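Local coordinates for protein YrdA (Escherichia coli, PDB 3TIO) that binds zinc at a three-histidine site and belongs to the gamma-class carbonic anhydrase family, whose characteristic trimer of left-handed beta-helices it shares, at residues R56-Q60 / S163-V168. The protein carries 1 engineered substitution. Residues are numbered along the deposited sequence.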
loop_
_atom_site.group_PDB
_atom_site.type_symbol
_atom_site.label_atom_id
_atom_site.label_comp_id
_atom_site.label_asym_id
_atom_site.label_seq_id
_atom_site.Cartn_x
_atom_site.Cartn_y
_atom_site.Cartn_z
ATOM N N ARG A 56 -5.249 12.804 -19.926
ATOM C CA ARG A 56 -6.135 13.232 -18.850
ATOM C C ARG A 56 -6.441 12.159 -17.810
ATOM O O ARG A 56 -7.512 12.158 -17.202
ATOM C CB ARG A 56 -7.438 13.770 -19.448
ATOM C CG ARG A 56 -7.226 14.916 -20.442
ATOM C CD ARG A 56 -8.544 15.401 -21.028
ATOM N NE ARG A 56 -9.257 14.342 -21.736
ATOM C CZ ARG A 56 -8.880 13.831 -22.905
ATOM N NH1 ARG A 56 -7.793 14.283 -23.516
ATOM N NH2 ARG A 56 -9.585 12.857 -23.459
ATOM N N THR A 57 -5.491 11.254 -17.609
ATOM C CA THR A 57 -5.656 10.183 -16.634
ATOM C C THR A 57 -4.840 10.467 -15.384
ATOM O O THR A 57 -3.690 10.902 -15.458
ATOM C CB THR A 57 -5.233 8.822 -17.230
ATOM O OG1 THR A 57 -6.261 8.365 -18.116
ATOM C CG2 THR A 57 -5.021 7.779 -16.134
ATOM N N ASN A 58 -5.447 10.224 -14.230
ATOM C CA ASN A 58 -4.752 10.445 -12.976
ATOM C C ASN A 58 -4.404 9.130 -12.289
ATOM O O ASN A 58 -5.181 8.176 -12.307
ATOM C CB ASN A 58 -5.595 11.335 -12.046
ATOM C CG ASN A 58 -6.961 10.748 -11.730
ATOM O OD1 ASN A 58 -7.104 9.921 -10.826
ATOM N ND2 ASN A 58 -7.976 11.174 -12.473
ATOM N N ILE A 59 -3.200 9.079 -11.732
ATOM C CA ILE A 59 -2.725 7.913 -10.995
ATOM C C ILE A 59 -2.514 8.467 -9.592
ATOM O O ILE A 59 -1.514 9.131 -9.313
ATOM C CB ILE A 59 -1.390 7.375 -11.555
ATOM C CG1 ILE A 59 -1.533 7.056 -13.054
ATOM C CG2 ILE A 59 -0.972 6.134 -10.776
ATOM C CD1 ILE A 59 -2.662 6.090 -13.393
ATOM N N GLN A 60 -3.474 8.196 -8.713
ATOM C CA GLN A 60 -3.437 8.735 -7.360
ATOM C C GLN A 60 -2.425 8.151 -6.375
ATOM O O GLN A 60 -1.880 7.065 -6.584
ATOM C CB GLN A 60 -4.854 8.712 -6.788
ATOM C CG GLN A 60 -5.768 9.666 -7.553
ATOM C CD GLN A 60 -7.195 9.641 -7.064
ATOM O OE1 GLN A 60 -7.456 9.833 -5.880
ATOM N NE2 GLN A 60 -8.132 9.410 -7.976
ATOM N N SER A 163 -14.759 13.460 -12.738
ATOM C CA SER A 163 -13.651 12.998 -11.911
ATOM C C SER A 163 -12.316 13.253 -12.604
ATOM O O SER A 163 -11.391 13.803 -12.009
ATOM C CB SER A 163 -13.793 11.506 -11.612
ATOM O OG SER A 163 -12.663 11.035 -10.894
ATOM N N ALA A 164 -12.220 12.845 -13.866
ATOM C CA ALA A 164 -10.999 13.041 -14.636
ATOM C C ALA A 164 -10.735 14.534 -14.824
ATOM O O ALA A 164 -9.613 14.998 -14.649
ATOM C CB ALA A 164 -11.122 12.355 -15.996
ATOM N N ASN A 165 -11.778 15.280 -15.183
ATOM C CA ASN A 165 -11.650 16.719 -15.397
ATOM C C ASN A 165 -11.152 17.428 -14.146
ATOM O O ASN A 165 -10.288 18.301 -14.219
ATOM C CB ASN A 165 -12.992 17.338 -15.792
ATOM C CG ASN A 165 -13.464 16.902 -17.163
ATOM O OD1 ASN A 165 -12.736 16.249 -17.910
ATOM N ND2 ASN A 165 -14.691 17.274 -17.504
ATOM N N ASN A 166 -11.715 17.063 -12.999
ATOM C CA ASN A 166 -11.314 17.688 -11.749
ATOM C C ASN A 166 -9.852 17.412 -11.431
ATOM O O ASN A 166 -9.146 18.296 -10.955
ATOM C CB ASN A 166 -12.202 17.214 -10.595
ATOM C CG ASN A 166 -13.627 17.719 -10.712
ATOM O OD1 ASN A 166 -13.878 18.759 -11.325
ATOM N ND2 ASN A 166 -14.565 16.996 -10.111
ATOM N N TYR A 167 -9.388 16.194 -11.699
ATOM C CA TYR A 167 -7.997 15.879 -11.423
ATOM C C TYR A 167 -7.026 16.535 -12.398
ATOM O O TYR A 167 -5.847 16.709 -12.086
ATOM C CB TYR A 167 -7.780 14.364 -11.365
ATOM C CG TYR A 167 -7.600 13.881 -9.940
ATOM C CD1 TYR A 167 -8.641 13.261 -9.248
ATOM C CD2 TYR A 167 -6.400 14.091 -9.268
ATOM C CE1 TYR A 167 -8.486 12.863 -7.912
ATOM C CE2 TYR A 167 -6.235 13.699 -7.937
ATOM C CZ TYR A 167 -7.279 13.089 -7.269
ATOM O OH TYR A 167 -7.105 12.709 -5.953
ATOM N N VAL A 168 -7.507 16.899 -13.584
ATOM C CA VAL A 168 -6.643 17.588 -14.533
ATOM C C VAL A 168 -6.464 18.996 -13.971
ATOM O O VAL A 168 -5.367 19.551 -13.991
ATOM C CB VAL A 168 -7.278 17.673 -15.937
ATOM C CG1 VAL A 168 -6.531 18.698 -16.792
ATOM C CG2 VAL A 168 -7.224 16.311 -16.606
HETATM O O HOH W 1 -7.416 13.150 -14.608
#
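The short strand 58-59, one rung on a parallel face of the left-handed beta-helix, runs past one turn of the long C-terminal helix 154-176, which packs along the outside of that face. The backbones stay well apart, with Arg56 CA 6.2 Å from Val168 CA and Asn58 CA 6.5 Å from Tyr167 CA, so side chains and a water fill the gap. Arg56, with positive phi (59°), turns the corner just before the strand. From Thr57 onward the side chains alternate: Asn58 directs its CA-to-CB bond toward the helix, Thr57 and Ile59 theirs away. At the Arg56 end, Arg56 CB lies 3.8 Å from Val168 CG2, and Ala164 CB is 3.8 Å from Arg56 O; the guanidinium of Arg56 turns instead to a salt bridge with Asp85. Asn58 occupies the middle, its ND2 3.4 Å from Tyr167 CB and its OD1 over one face of the Tyr167 ring. Gln60 NE2 donates to Asn58 OD1 (3.1 Å), tying the two amides together beside the tyrosine. Gln60 OE1 lies 2.9 Å from Tyr167 OH; that hydroxyl is hydrogen-bonded to Arg45 of the second subunit, whose His69 meets the tyrosine ring edge-to-face. Zinc is bound by His66, His69 and His95, the first two near Tyr167 being the second subunit's, and the Gln60 side chain lies about 4 Å from a bound zinc; the contact therefore links the helix to the metal site at the subunit interface. Farther from the metal, a water bridges strand and helix, accepting from Asn58 ND2 at 3.0 Å and lying 2.8 Å from Arg56 O and 2.9 Å from Ala164 O.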